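Side-chain contacts in glycoside hydrolase, GH17 family (Formosa sp. Hel1_33_131, PDB 6FCG), which acts as an endo-laminarinase, cleaving within the chains of the algal storage beta-1,3-glucan laminarin: residues A121-K126 against N168-K173; R149-A154 against N190-L195; A214-G219 against T229-A234; Y116-A121 against V235-V240. One frame throughout, in Å; residues are numbered along the deposited sequence.

How the contacts relate
All four contacts belong to one TIM-barrel domain, their centres about 12 to 21 Å apart. Contact 4 closes the longest loop, joining strands 116-121 and 238-241 across the barrel, and the other three are nested inside it. Contacts 1 and 2 interleave along the chain and precede contact 3. Contact 1 joins the loops that follow strands 116-121 and 161-168, shares Ala121 with contact 4 and lies at strand ends that probably carry the active site. Contact 2 pairs helices 143-156 and 182-197, contact 3 helices 214-218 and 226-234. Hydrogen bonds join these successive beta-alpha units: Gln193 (contact 2) to Ala234 (contact 3) and Asp236 (contact 4), and Trp216 (contact 3) to Ser239 (contact 4).

Contact 1: A121-K126 against N168-K173; sequences AWIDCK and NEAMVK
Trp122 and Asn168 both carry CG anti to the backbone N, with chi1 at -170° and 176°, and this swings the indole and the amide together. The benzo part of the indole does the touching: CZ3 of Trp122 lies 3.7 Å from ND2 of Asn168 and 3.9 Å from its CB. Ring and amide planes stand 48° apart, which is neither a stack nor a T-shaped pair. The amide's other end is held separately, as Asn168 OD1 accepts a hydrogen bond from Arg87. Asn168 and Glu169 come at the end of strand 161-168, fourth in the parallel sheet, a position consistent with the Asn-Glu pair of clan GH-A glycosidases, whose glutamate is usually the acid/base. One water ties the two backbones together, accepting from Ile123 N at 3.1 Å and from Asn168 N at 3.2 Å. The same water sits over the centre of one face of the Trp122 ring. Next along both chains, Ile123 CB and Ala170 CB pack at 4.2 Å. Trp122 NE1 donates to Asp124 OD1 at 2.7 Å, through a bent bond that meets the oxygen from above the carboxylate plane; Trp129 NE1 is a second donor. Were Trp122 an alanine, Asp124 OD1 would keep one indole donor, from Trp129, and the water and the Asn168 amide would probably be less firmly placed without the ring.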
loop_
_atom_site.group_PDB
_atom_site.type_symbol
_atom_site.label_atom_id
_atom_site.label_comp_id
_atom_site.label_asym_id
_atom_site.label_seq_id
_atom_site.Cartn_x
_atom_site.Cartn_y
_atom_site.Cartn_z
ATOM N N ALA A 121 -21.914 -25.782 29.266
ATOM C CA ALA A 121 -21.399 -27.082 28.870
ATOM C C ALA A 121 -20.906 -26.872 27.446
ATOM O O ALA A 121 -21.703 -26.491 26.567
ATOM C CB ALA A 121 -22.500 -28.124 28.911
ATOM N N TRP A 122 -19.611 -27.075 27.226
ATOM C CA TRP A 122 -19.042 -26.869 25.904
ATOM C C TRP A 122 -19.332 -28.065 24.992
ATOM O O TRP A 122 -19.129 -29.216 25.383
ATOM C CB TRP A 122 -17.546 -26.634 25.968
ATOM C CG TRP A 122 -17.009 -26.178 24.648
ATOM C CD1 TRP A 122 -16.663 -26.972 23.582
ATOM C CD2 TRP A 122 -16.793 -24.838 24.232
ATOM N NE1 TRP A 122 -16.249 -26.189 22.535
ATOM C CE2 TRP A 122 -16.309 -24.879 22.908
ATOM C CE3 TRP A 122 -16.952 -23.608 24.844
ATOM C CZ2 TRP A 122 -15.981 -23.727 22.193
ATOM C CZ3 TRP A 122 -16.630 -22.457 24.129
ATOM C CH2 TRP A 122 -16.142 -22.521 22.823
ATOM N N ILE A 123 -19.758 -27.757 23.765
ATOM C CA ILE A 123 -20.083 -28.743 22.751
ATOM C C ILE A 123 -19.140 -28.615 21.560
ATOM O O ILE A 123 -18.955 -27.523 21.006
ATOM C CB ILE A 123 -21.525 -28.514 22.286
ATOM C CG1 ILE A 123 -22.491 -28.755 23.446
ATOM C CG2 ILE A 123 -21.877 -29.398 21.109
ATOM C CD1 ILE A 123 -22.575 -30.186 23.967
ATOM N N ASP A 124 -18.584 -29.749 21.152
ATOM C CA ASP A 124 -17.685 -29.849 20.002
ATOM C C ASP A 124 -18.232 -30.781 18.938
ATOM O O ASP A 124 -18.965 -31.717 19.242
ATOM C CB ASP A 124 -16.360 -30.434 20.457
ATOM C CG ASP A 124 -15.479 -29.433 21.188
ATOM O OD1 ASP A 124 -15.536 -28.223 20.889
ATOM O OD2 ASP A 124 -14.665 -29.888 22.035
ATOM N N CYS A 125 -17.831 -30.528 17.705
ATOM C CA CYS A 125 -17.966 -31.455 16.604
ATOM C C CYS A 125 -16.842 -32.464 16.647
ATOM O O CYS A 125 -15.874 -32.299 17.384
ATOM C CB CYS A 125 -17.894 -30.702 15.275
ATOM S SG CYS A 125 -16.236 -30.157 14.714
ATOM N N LYS A 126 -16.976 -33.517 15.848
ATOM C CA LYS A 126 -15.978 -34.583 15.803
ATOM C C LYS A 126 -14.580 -34.071 15.409
ATOM O O LYS A 126 -14.436 -33.347 14.432
ATOM C CB LYS A 126 -16.395 -35.674 14.837
ATOM C CG LYS A 126 -15.487 -36.903 14.874
ATOM C CD LYS A 126 -15.976 -37.927 13.871
ATOM C CE LYS A 126 -15.267 -39.256 14.047
ATOM N NZ LYS A 126 -15.203 -39.932 12.713
ATOM N N ASN A 168 -21.661 -23.045 23.277
ATOM C CA ASN A 168 -21.371 -21.643 23.151
ATOM C C ASN A 168 -20.929 -21.318 21.734
ATOM O O ASN A 168 -19.760 -21.566 21.342
ATOM C CB ASN A 168 -20.269 -21.192 24.131
ATOM C CG ASN A 168 -19.902 -19.726 23.918
ATOM O OD1 ASN A 168 -20.695 -18.853 24.191
ATOM N ND2 ASN A 168 -18.729 -19.468 23.413
ATOM N N GLU A 169 -21.850 -20.723 20.993
ATOM C CA GLU A 169 -21.643 -20.416 19.581
ATOM C C GLU A 169 -21.346 -21.697 18.814
ATOM O O GLU A 169 -20.631 -21.694 17.806
ATOM C CB GLU A 169 -20.566 -19.328 19.375
ATOM C CG GLU A 169 -21.071 -17.943 19.741
ATOM C CD GLU A 169 -20.017 -16.841 19.671
ATOM O OE1 GLU A 169 -18.972 -17.101 19.062
ATOM O OE2 GLU A 169 -20.216 -15.726 20.218
ATOM N N ALA A 170 -21.934 -22.786 19.278
ATOM C CA ALA A 170 -21.606 -24.071 18.735
ATOM C C ALA A 170 -22.301 -24.378 17.411
ATOM O O ALA A 170 -21.931 -25.343 16.779
ATOM C CB ALA A 170 -21.893 -25.155 19.777
ATOM N N MET A 171 -23.305 -23.596 17.032
ATOM C CA MET A 171 -24.049 -23.785 15.776
ATOM C C MET A 171 -23.691 -22.779 14.694
ATOM O O MET A 171 -24.018 -22.982 13.528
ATOM C CB MET A 171 -25.564 -23.685 16.015
ATOM C CG MET A 171 -26.123 -24.796 16.883
ATOM S SD MET A 171 -27.907 -24.683 17.193
ATOM C CE MET A 171 -27.932 -23.225 18.222
ATOM N N VAL A 172 -22.998 -21.717 15.054
ATOM C CA VAL A 172 -22.690 -20.686 14.063
ATOM C C VAL A 172 -21.667 -21.217 13.030
ATOM O O VAL A 172 -20.626 -21.768 13.401
ATOM C CB VAL A 172 -22.214 -19.371 14.741
ATOM C CG1 VAL A 172 -20.728 -19.406 15.143
ATOM C CG2 VAL A 172 -22.479 -18.178 13.851
ATOM N N LYS A 173 -21.975 -21.045 11.749
ATOM C CA LYS A 173 -21.228 -21.722 10.668
ATOM C C LYS A 173 -19.788 -21.207 10.469
ATOM O O LYS A 173 -18.985 -21.892 9.870
ATOM C CB LYS A 173 -21.961 -21.610 9.350
ATOM C CG LYS A 173 -23.414 -22.085 9.363
ATOM C CD LYS A 173 -23.577 -23.557 9.630
ATOM C CE LYS A 173 -25.019 -23.984 9.397
ATOM N NZ LYS A 173 -25.225 -25.331 10.003
HETATM O O HOH W 1 -19.418 -25.042 22.287
#

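Contact 2: R149-A154 against N190-L195; sequences RAVALA and NHLQAL
Gln193 NE2, one residue on from the Leu192 that packs against Val151, is gripped by two acceptors, Ala234 O and Asp236 OD2. These bonds tie helix 182-197 to the end of helix 226-234 and the turn that follows it, on another side of the helix from the one that meets 149-154. Towards 149-154 the contact is purely apolar, with no hydrogen bond across it and 107 Å² of surface buried. On helix 143-156 Val151 alone touches; with chi1 at 165°, its CG2 lies anti to the carbonyl carbon and meets both leucines: Leu192 CD2 lies 3.4 Å from Val151 CG2, and Leu195 CD1 lies 3.7 Å from the same methyl. The CG1 branch has a lighter part, at 4.0 Å from Leu195 CD1. Leu192 and Leu195 are three residues apart on their helix, so their methyls face the same valine. The approaches differ, however. Val151 and Leu192 run antiparallel, side by side, while Leu195 comes in at a slant. Only side-chain ends bridge the gap, since the nearest CA pair, Val151 and Leu192, is 8.1 Å apart. Helices 143-156 and 182-197 lie against the outside of the parallel barrel sheet, where Leu192 also rests on Ile164 and Val166 of strand 161-168 and on Ile207 of strand 206-212.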
loop_
_atom_site.group_PDB
_atom_site.type_symbol
_atom_site.label_atom_id
_atom_site.label_comp_id
_atom_site.label_asym_id
_atom_site.label_seq_id
_atom_site.Cartn_x
_atom_site.Cartn_y
_atom_site.Cartn_z
ATOM N N ARG A 149 -20.843 -33.821 33.622
ATOM C CA ARG A 149 -20.204 -32.987 34.640
ATOM C C ARG A 149 -21.034 -31.729 34.981
ATOM O O ARG A 149 -21.022 -31.267 36.118
ATOM C CB ARG A 149 -18.783 -32.619 34.231
ATOM C CG ARG A 149 -17.783 -33.750 34.372
ATOM C CD ARG A 149 -16.354 -33.330 34.022
ATOM N NE ARG A 149 -16.200 -32.702 32.695
ATOM C CZ ARG A 149 -15.881 -33.305 31.549
ATOM N NH1 ARG A 149 -15.702 -34.607 31.494
ATOM N NH2 ARG A 149 -15.781 -32.587 30.423
ATOM N N ALA A 150 -21.734 -31.203 33.991
ATOM C CA ALA A 150 -22.584 -30.042 34.154
ATOM C C ALA A 150 -23.730 -30.407 35.072
ATOM O O ALA A 150 -24.095 -29.650 35.972
ATOM C CB ALA A 150 -23.108 -29.585 32.799
ATOM N N VAL A 151 -24.309 -31.566 34.803
ATOM C CA VAL A 151 -25.418 -32.088 35.600
ATOM C C VAL A 151 -25.012 -32.287 37.066
ATOM O O VAL A 151 -25.722 -31.841 37.969
ATOM C CB VAL A 151 -25.957 -33.400 34.976
ATOM C CG1 VAL A 151 -26.845 -34.189 35.945
ATOM C CG2 VAL A 151 -26.723 -33.104 33.689
ATOM N N ALA A 152 -23.863 -32.928 37.273
ATOM C CA ALA A 152 -23.302 -33.138 38.610
ATOM C C ALA A 152 -23.135 -31.822 39.379
ATOM O O ALA A 152 -23.471 -31.753 40.577
ATOM C CB ALA A 152 -21.967 -33.883 38.548
ATOM N N LEU A 153 -22.636 -30.786 38.701
ATOM C CA LEU A 153 -22.496 -29.468 39.326
ATOM C C LEU A 153 -23.835 -28.807 39.642
ATOM O O LEU A 153 -23.965 -28.198 40.687
ATOM C CB LEU A 153 -21.645 -28.549 38.464
ATOM C CG LEU A 153 -20.175 -28.991 38.377
ATOM C CD1 LEU A 153 -19.441 -28.128 37.347
ATOM C CD2 LEU A 153 -19.470 -28.968 39.735
ATOM N N ALA A 154 -24.823 -28.944 38.769
ATOM C CA ALA A 154 -26.140 -28.381 39.046
ATOM C C ALA A 154 -26.778 -29.054 40.265
ATOM O O ALA A 154 -27.549 -28.426 41.015
ATOM C CB ALA A 154 -27.040 -28.513 37.823
ATOM N N ASN A 190 -32.571 -31.931 24.991
ATOM C CA ASN A 190 -33.641 -32.886 25.274
ATOM C C ASN A 190 -33.239 -33.827 26.394
ATOM O O ASN A 190 -34.063 -34.165 27.229
ATOM C CB ASN A 190 -34.055 -33.677 24.013
ATOM C CG ASN A 190 -35.048 -32.906 23.125
ATOM O OD1 ASN A 190 -35.736 -31.976 23.570
ATOM N ND2 ASN A 190 -35.151 -33.315 21.872
ATOM N N HIS A 191 -31.979 -34.245 26.399
ATOM C CA HIS A 191 -31.443 -35.065 27.475
ATOM C C HIS A 191 -31.634 -34.392 28.839
ATOM O O HIS A 191 -32.085 -35.024 29.793
ATOM C CB HIS A 191 -29.961 -35.310 27.217
ATOM C CG HIS A 191 -29.242 -36.036 28.315
ATOM N ND1 HIS A 191 -29.163 -37.410 28.394
ATOM C CD2 HIS A 191 -28.504 -35.562 29.346
ATOM C CE1 HIS A 191 -28.437 -37.752 29.447
ATOM N NE2 HIS A 191 -28.023 -36.649 30.039
ATOM N N LEU A 192 -31.300 -33.104 28.902
ATOM C CA LEU A 192 -31.426 -32.320 30.129
ATOM C C LEU A 192 -32.886 -32.071 30.533
ATOM O O LEU A 192 -33.210 -32.153 31.716
ATOM C CB LEU A 192 -30.665 -30.988 30.008
ATOM C CG LEU A 192 -29.128 -31.046 29.942
ATOM C CD1 LEU A 192 -28.565 -29.656 29.733
ATOM C CD2 LEU A 192 -28.505 -31.641 31.183
ATOM N N GLN A 193 -33.757 -31.787 29.568
ATOM C CA GLN A 193 -35.197 -31.658 29.853
ATOM C C GLN A 193 -35.822 -32.970 30.366
ATOM O O GLN A 193 -36.715 -32.930 31.214
ATOM C CB GLN A 193 -35.979 -31.188 28.621
ATOM C CG GLN A 193 -35.652 -29.796 28.079
ATOM C CD GLN A 193 -35.881 -28.663 29.061
ATOM O OE1 GLN A 193 -36.176 -28.901 30.223
ATOM N NE2 GLN A 193 -35.796 -27.429 28.586
ATOM N N ALA A 194 -35.327 -34.106 29.864
ATOM C CA ALA A 194 -35.743 -35.445 30.319
ATOM C C ALA A 194 -35.275 -35.750 31.749
ATOM O O ALA A 194 -36.054 -36.285 32.543
ATOM C CB ALA A 194 -35.248 -36.532 29.367
ATOM N N LEU A 195 -34.025 -35.412 32.081
ATOM C CA LEU A 195 -33.558 -35.489 33.476
ATOM C C LEU A 195 -34.396 -34.641 34.437
ATOM O O LEU A 195 -34.586 -35.039 35.579
ATOM C CB LEU A 195 -32.105 -35.080 33.614
ATOM C CG LEU A 195 -31.031 -35.991 33.012
ATOM C CD1 LEU A 195 -29.658 -35.336 33.268
ATOM C CD2 LEU A 195 -31.060 -37.427 33.540
#

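Contact 3: A214-G219 against T229-A234; sequences ASWGGG and TKLIEA
Trp216 gives up most surface in this contact, 81 Å², and packs helix 214-218 against helix 226-234 in the part of the TIM barrel that links strand 206-212 to strand 238-241. The first of these helices is weakly bonded and includes a wider pi-type turn. With chi1 at -80°, CG of Trp216 stands anti to the carbonyl carbon, and the six-membered ring extends to the other helix. Ile232 meets it at the edge, near the ring plane: its CG1 is 3.6 Å from Trp216 CZ3 and 3.7 Å from CE3. The isoleucine runs counter to the indole, alongside it. Leu231, by contrast, comes in roughly perpendicular to the tryptophan side chain. With Trp216 cut back to alanine, a gap would probably open beside Leu231 and Ile232, and Ser239 O would lose its indole donor, Trp216 NE1. The same indole packs on Leu238 and Val240 of strand 238-241, wedging between sheet and helix. Leu231 uses its branch point as well as a methyl: CD2 lies 3.8 Å from Trp216 CH2, and CG lies 3.9 Å from that same ring carbon.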
loop_
_atom_site.group_PDB
_atom_site.type_symbol
_atom_site.label_atom_id
_atom_site.label_comp_id
_atom_site.label_asym_id
_atom_site.label_seq_id
_atom_site.Cartn_x
_atom_site.Cartn_y
_atom_site.Cartn_z
ATOM N N ALA A 214 -27.678 -15.255 14.392
ATOM C CA ALA A 214 -27.941 -15.957 13.140
ATOM C C ALA A 214 -28.243 -17.439 13.372
ATOM O O ALA A 214 -29.074 -18.022 12.694
ATOM C CB ALA A 214 -26.757 -15.785 12.177
ATOM N N SER A 215 -27.566 -18.037 14.332
ATOM C CA SER A 215 -27.809 -19.444 14.694
ATOM C C SER A 215 -29.212 -19.685 15.236
ATOM O O SER A 215 -29.764 -20.749 15.065
ATOM C CB SER A 215 -26.796 -19.904 15.749
ATOM O OG SER A 215 -25.479 -19.664 15.306
ATOM N N TRP A 216 -29.771 -18.671 15.875
ATOM C CA TRP A 216 -31.123 -18.725 16.362
ATOM C C TRP A 216 -32.137 -18.285 15.342
ATOM O O TRP A 216 -33.296 -18.065 15.683
ATOM C CB TRP A 216 -31.268 -17.865 17.630
ATOM C CG TRP A 216 -30.773 -18.541 18.892
ATOM C CD1 TRP A 216 -29.768 -18.100 19.723
ATOM C CD2 TRP A 216 -31.252 -19.752 19.438
ATOM N NE1 TRP A 216 -29.607 -18.982 20.764
ATOM C CE2 TRP A 216 -30.530 -19.990 20.624
ATOM C CE3 TRP A 216 -32.249 -20.645 19.063
ATOM C CZ2 TRP A 216 -30.773 -21.098 21.437
ATOM C CZ3 TRP A 216 -32.488 -21.765 19.870
ATOM C CH2 TRP A 216 -31.743 -21.980 21.038
ATOM N N GLY A 217 -31.732 -18.159 14.084
ATOM C CA GLY A 217 -32.661 -17.842 13.001
ATOM C C GLY A 217 -32.833 -16.385 12.624
ATOM O O GLY A 217 -33.647 -16.090 11.779
ATOM N N GLY A 218 -32.060 -15.483 13.202
ATOM C CA GLY A 218 -32.226 -14.060 12.920
ATOM C C GLY A 218 -31.407 -13.490 11.768
ATOM O O GLY A 218 -31.324 -12.269 11.633
ATOM N N GLY A 219 -30.780 -14.339 10.962
ATOM C CA GLY A 219 -29.897 -13.861 9.876
ATOM C C GLY A 219 -30.117 -14.701 8.618
ATOM O O GLY A 219 -31.236 -14.853 8.171
ATOM N N THR A 229 -36.034 -25.417 14.586
ATOM C CA THR A 229 -37.405 -25.209 15.095
ATOM C C THR A 229 -37.635 -26.063 16.361
ATOM O O THR A 229 -38.156 -25.552 17.346
ATOM C CB THR A 229 -38.487 -25.449 14.001
ATOM O OG1 THR A 229 -38.360 -24.440 12.984
ATOM C CG2 THR A 229 -39.883 -25.385 14.570
ATOM N N LYS A 230 -37.225 -27.326 16.331
ATOM C CA LYS A 230 -37.387 -28.224 17.469
ATOM C C LYS A 230 -36.557 -27.773 18.666
ATOM O O LYS A 230 -37.008 -27.915 19.814
ATOM C CB LYS A 230 -37.005 -29.676 17.122
ATOM C CG LYS A 230 -37.853 -30.294 16.026
ATOM C CD LYS A 230 -37.842 -31.808 16.052
ATOM C CE LYS A 230 -38.412 -32.313 14.743
ATOM N NZ LYS A 230 -37.360 -32.945 13.970
ATOM N N LEU A 231 -35.354 -27.255 18.400
ATOM C CA LEU A 231 -34.513 -26.718 19.453
ATOM C C LEU A 231 -35.139 -25.508 20.123
ATOM O O LEU A 231 -35.120 -25.389 21.343
ATOM C CB LEU A 231 -33.140 -26.327 18.901
ATOM C CG LEU A 231 -32.173 -25.701 19.913
ATOM C CD1 LEU A 231 -31.817 -26.685 21.014
ATOM C CD2 LEU A 231 -30.921 -25.248 19.205
ATOM N N ILE A 232 -35.695 -24.611 19.318
ATOM C CA ILE A 232 -36.416 -23.454 19.840
ATOM C C ILE A 232 -37.603 -23.878 20.715
ATOM O O ILE A 232 -37.864 -23.214 21.709
ATOM C CB ILE A 232 -36.866 -22.507 18.717
ATOM C CG1 ILE A 232 -35.645 -21.824 18.101
ATOM C CG2 ILE A 232 -37.821 -21.444 19.234
ATOM C CD1 ILE A 232 -35.868 -21.301 16.704
ATOM N N GLU A 233 -38.305 -24.964 20.348
ATOM C CA GLU A 233 -39.347 -25.574 21.210
ATOM C C GLU A 233 -38.790 -26.156 22.490
ATOM O O GLU A 233 -39.400 -26.017 23.515
ATOM C CB GLU A 233 -40.164 -26.716 20.508
ATOM C CG GLU A 233 -41.312 -26.238 19.536
ATOM C CD GLU A 233 -42.515 -25.534 20.187
ATOM O OE1 GLU A 233 -42.470 -25.073 21.335
ATOM O OE2 GLU A 233 -43.534 -25.353 19.487
ATOM N N ALA A 234 -37.651 -26.833 22.425
ATOM C CA ALA A 234 -37.132 -27.580 23.574
ATOM C C ALA A 234 -36.524 -26.715 24.666
ATOM O O ALA A 234 -36.649 -27.060 25.836
ATOM C CB ALA A 234 -36.115 -28.613 23.118
#

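Contact 4: Y116-A121 against V235-V240; sequences YMMVGA and VDYLSV
The interior of the TIM barrel is where this contact lies, bridging strand 116-121, third in the parallel sheet, and strand 238-241, sixth in it. The two strands are not sheet neighbours, and the nearest CA pair, Met118 and Ser239, is 10.6 Å apart, so the side chains alone must span the distance. Met118 does most of this. Its CG is anti to the backbone N (chi1 177°) and the chain stays extended beyond CG, which carries the sulfur and methyl far from the strand. The methyl CE lies 3.6 Å from Ser239 OG and 3.7 Å from Tyr237 OH. SD is equally near the phenol, 3.7 Å from Tyr237 OH, so the tyrosine takes part through its hydroxyl end, and the two side chains meet at a slant. In Tyr237, chi1 of 78° sets the ring over its own backbone, flanked by N and C. Ser239 CB is a little farther, 4.2 Å from Met118 CE. No hydrogen bond crosses between the segments: a thioether end packs on two buried hydroxyls. That of Ser239 is satisfied by a hydrogen bond with Ser210 OG, on the adjacent strand 206-212. Met118 also touches Val163 and Ala165 of strand 161-168 and Arg87 of strand 83-87, while the Tyr237 ring meets His302 of strand 301-305 and packs on Val163, so residues from several staves of the barrel converge round the methionine.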
loop_
_atom_site.group_PDB
_atom_site.type_symbol
_atom_site.label_atom_id
_atom_site.label_comp_id
_atom_site.label_asym_id
_atom_site.label_seq_id
_atom_site.Cartn_x
_atom_site.Cartn_y
_atom_site.Cartn_z
ATOM N N TYR A 116 -25.531 -16.075 41.543
ATOM C CA TYR A 116 -26.051 -17.202 40.769
ATOM C C TYR A 116 -25.229 -17.455 39.532
ATOM O O TYR A 116 -24.426 -16.614 39.123
ATOM C CB TYR A 116 -27.473 -16.919 40.381
ATOM C CG TYR A 116 -28.317 -16.659 41.591
ATOM C CD1 TYR A 116 -28.695 -17.697 42.432
ATOM C CD2 TYR A 116 -28.699 -15.372 41.923
ATOM C CE1 TYR A 116 -29.455 -17.459 43.554
ATOM C CE2 TYR A 116 -29.472 -15.124 43.042
ATOM C CZ TYR A 116 -29.859 -16.168 43.847
ATOM O OH TYR A 116 -30.606 -15.897 44.966
ATOM N N MET A 117 -25.393 -18.638 38.961
ATOM C CA MET A 117 -24.582 -19.065 37.821
ATOM C C MET A 117 -25.368 -19.683 36.674
ATOM O O MET A 117 -26.243 -20.511 36.883
ATOM C CB MET A 117 -23.518 -20.049 38.265
ATOM C CG MET A 117 -22.499 -20.369 37.170
ATOM S SD MET A 117 -20.966 -21.230 37.677
ATOM C CE MET A 117 -20.509 -20.309 39.131
ATOM N N MET A 118 -25.032 -19.240 35.457
ATOM C CA MET A 118 -25.400 -19.874 34.176
ATOM C C MET A 118 -24.212 -20.720 33.773
ATOM O O MET A 118 -23.172 -20.172 33.452
ATOM C CB MET A 118 -25.669 -18.794 33.139
ATOM C CG MET A 118 -25.996 -19.285 31.732
ATOM S SD MET A 118 -26.144 -17.904 30.559
ATOM C CE MET A 118 -26.253 -18.831 29.042
ATOM N N VAL A 119 -24.335 -22.052 33.854
ATOM C CA VAL A 119 -23.205 -22.957 33.602
ATOM C C VAL A 119 -23.196 -23.396 32.163
ATOM O O VAL A 119 -24.167 -23.932 31.660
ATOM C CB VAL A 119 -23.232 -24.195 34.482
ATOM C CG1 VAL A 119 -22.169 -25.196 34.054
ATOM C CG2 VAL A 119 -22.989 -23.817 35.917
ATOM N N GLY A 120 -22.063 -23.174 31.511
ATOM C CA GLY A 120 -21.845 -23.565 30.128
ATOM C C GLY A 120 -21.234 -24.936 30.030
ATOM O O GLY A 120 -20.206 -25.231 30.651
ATOM N N ALA A 121 -21.914 -25.782 29.266
ATOM C CA ALA A 121 -21.399 -27.082 28.870
ATOM C C ALA A 121 -20.906 -26.872 27.446
ATOM O O ALA A 121 -21.703 -26.491 26.567
ATOM C CB ALA A 121 -22.500 -28.124 28.911
ATOM N N VAL A 235 -35.874 -25.606 24.311
ATOM C CA VAL A 235 -35.212 -24.743 25.324
ATOM C C VAL A 235 -36.214 -23.979 26.181
ATOM O O VAL A 235 -37.345 -23.761 25.761
ATOM C CB VAL A 235 -34.206 -23.718 24.713
ATOM C CG1 VAL A 235 -33.061 -24.441 24.045
ATOM C CG2 VAL A 235 -34.863 -22.738 23.756
ATOM N N ASP A 236 -35.814 -23.599 27.384
ATOM C CA ASP A 236 -36.676 -22.753 28.228
ATOM C C ASP A 236 -36.602 -21.306 27.778
ATOM O O ASP A 236 -37.596 -20.581 27.880
ATOM C CB ASP A 236 -36.318 -22.897 29.697
ATOM C CG ASP A 236 -36.639 -24.284 30.235
ATOM O OD1 ASP A 236 -37.830 -24.596 30.380
ATOM O OD2 ASP A 236 -35.696 -25.071 30.545
ATOM N N TYR A 237 -35.439 -20.882 27.263
ATOM C CA TYR A 237 -35.286 -19.564 26.633
ATOM C C TYR A 237 -34.153 -19.570 25.605
ATOM O O TYR A 237 -33.405 -20.537 25.525
ATOM C CB TYR A 237 -35.034 -18.496 27.706
ATOM C CG TYR A 237 -33.609 -18.431 28.270
ATOM C CD1 TYR A 237 -33.194 -19.287 29.266
ATOM C CD2 TYR A 237 -32.701 -17.472 27.820
ATOM C CE1 TYR A 237 -31.910 -19.200 29.797
ATOM C CE2 TYR A 237 -31.426 -17.379 28.340
ATOM C CZ TYR A 237 -31.026 -18.249 29.321
ATOM O OH TYR A 237 -29.752 -18.164 29.863
ATOM N N LEU A 238 -34.017 -18.466 24.861
ATOM C CA LEU A 238 -32.952 -18.281 23.879
ATOM C C LEU A 238 -31.913 -17.311 24.407
ATOM O O LEU A 238 -32.231 -16.168 24.704
ATOM C CB LEU A 238 -33.501 -17.746 22.550
ATOM C CG LEU A 238 -34.249 -18.732 21.634
ATOM C CD1 LEU A 238 -35.637 -19.067 22.178
ATOM C CD2 LEU A 238 -34.391 -18.154 20.236
ATOM N N SER A 239 -30.663 -17.765 24.482
ATOM C CA SER A 239 -29.520 -16.931 24.857
ATOM C C SER A 239 -28.788 -16.477 23.548
ATOM O O SER A 239 -28.159 -17.270 22.857
ATOM C CB SER A 239 -28.594 -17.702 25.795
ATOM O OG SER A 239 -27.574 -16.879 26.305
ATOM N N VAL A 240 -28.896 -15.194 23.237
ATOM C CA VAL A 240 -28.552 -14.645 21.944
ATOM C C VAL A 240 -27.331 -13.766 22.052
ATOM O O VAL A 240 -27.271 -12.895 22.937
ATOM C CB VAL A 240 -29.722 -13.805 21.404
ATOM C CG1 VAL A 240 -29.324 -13.037 20.163
ATOM C CG2 VAL A 240 -30.893 -14.717 21.108
#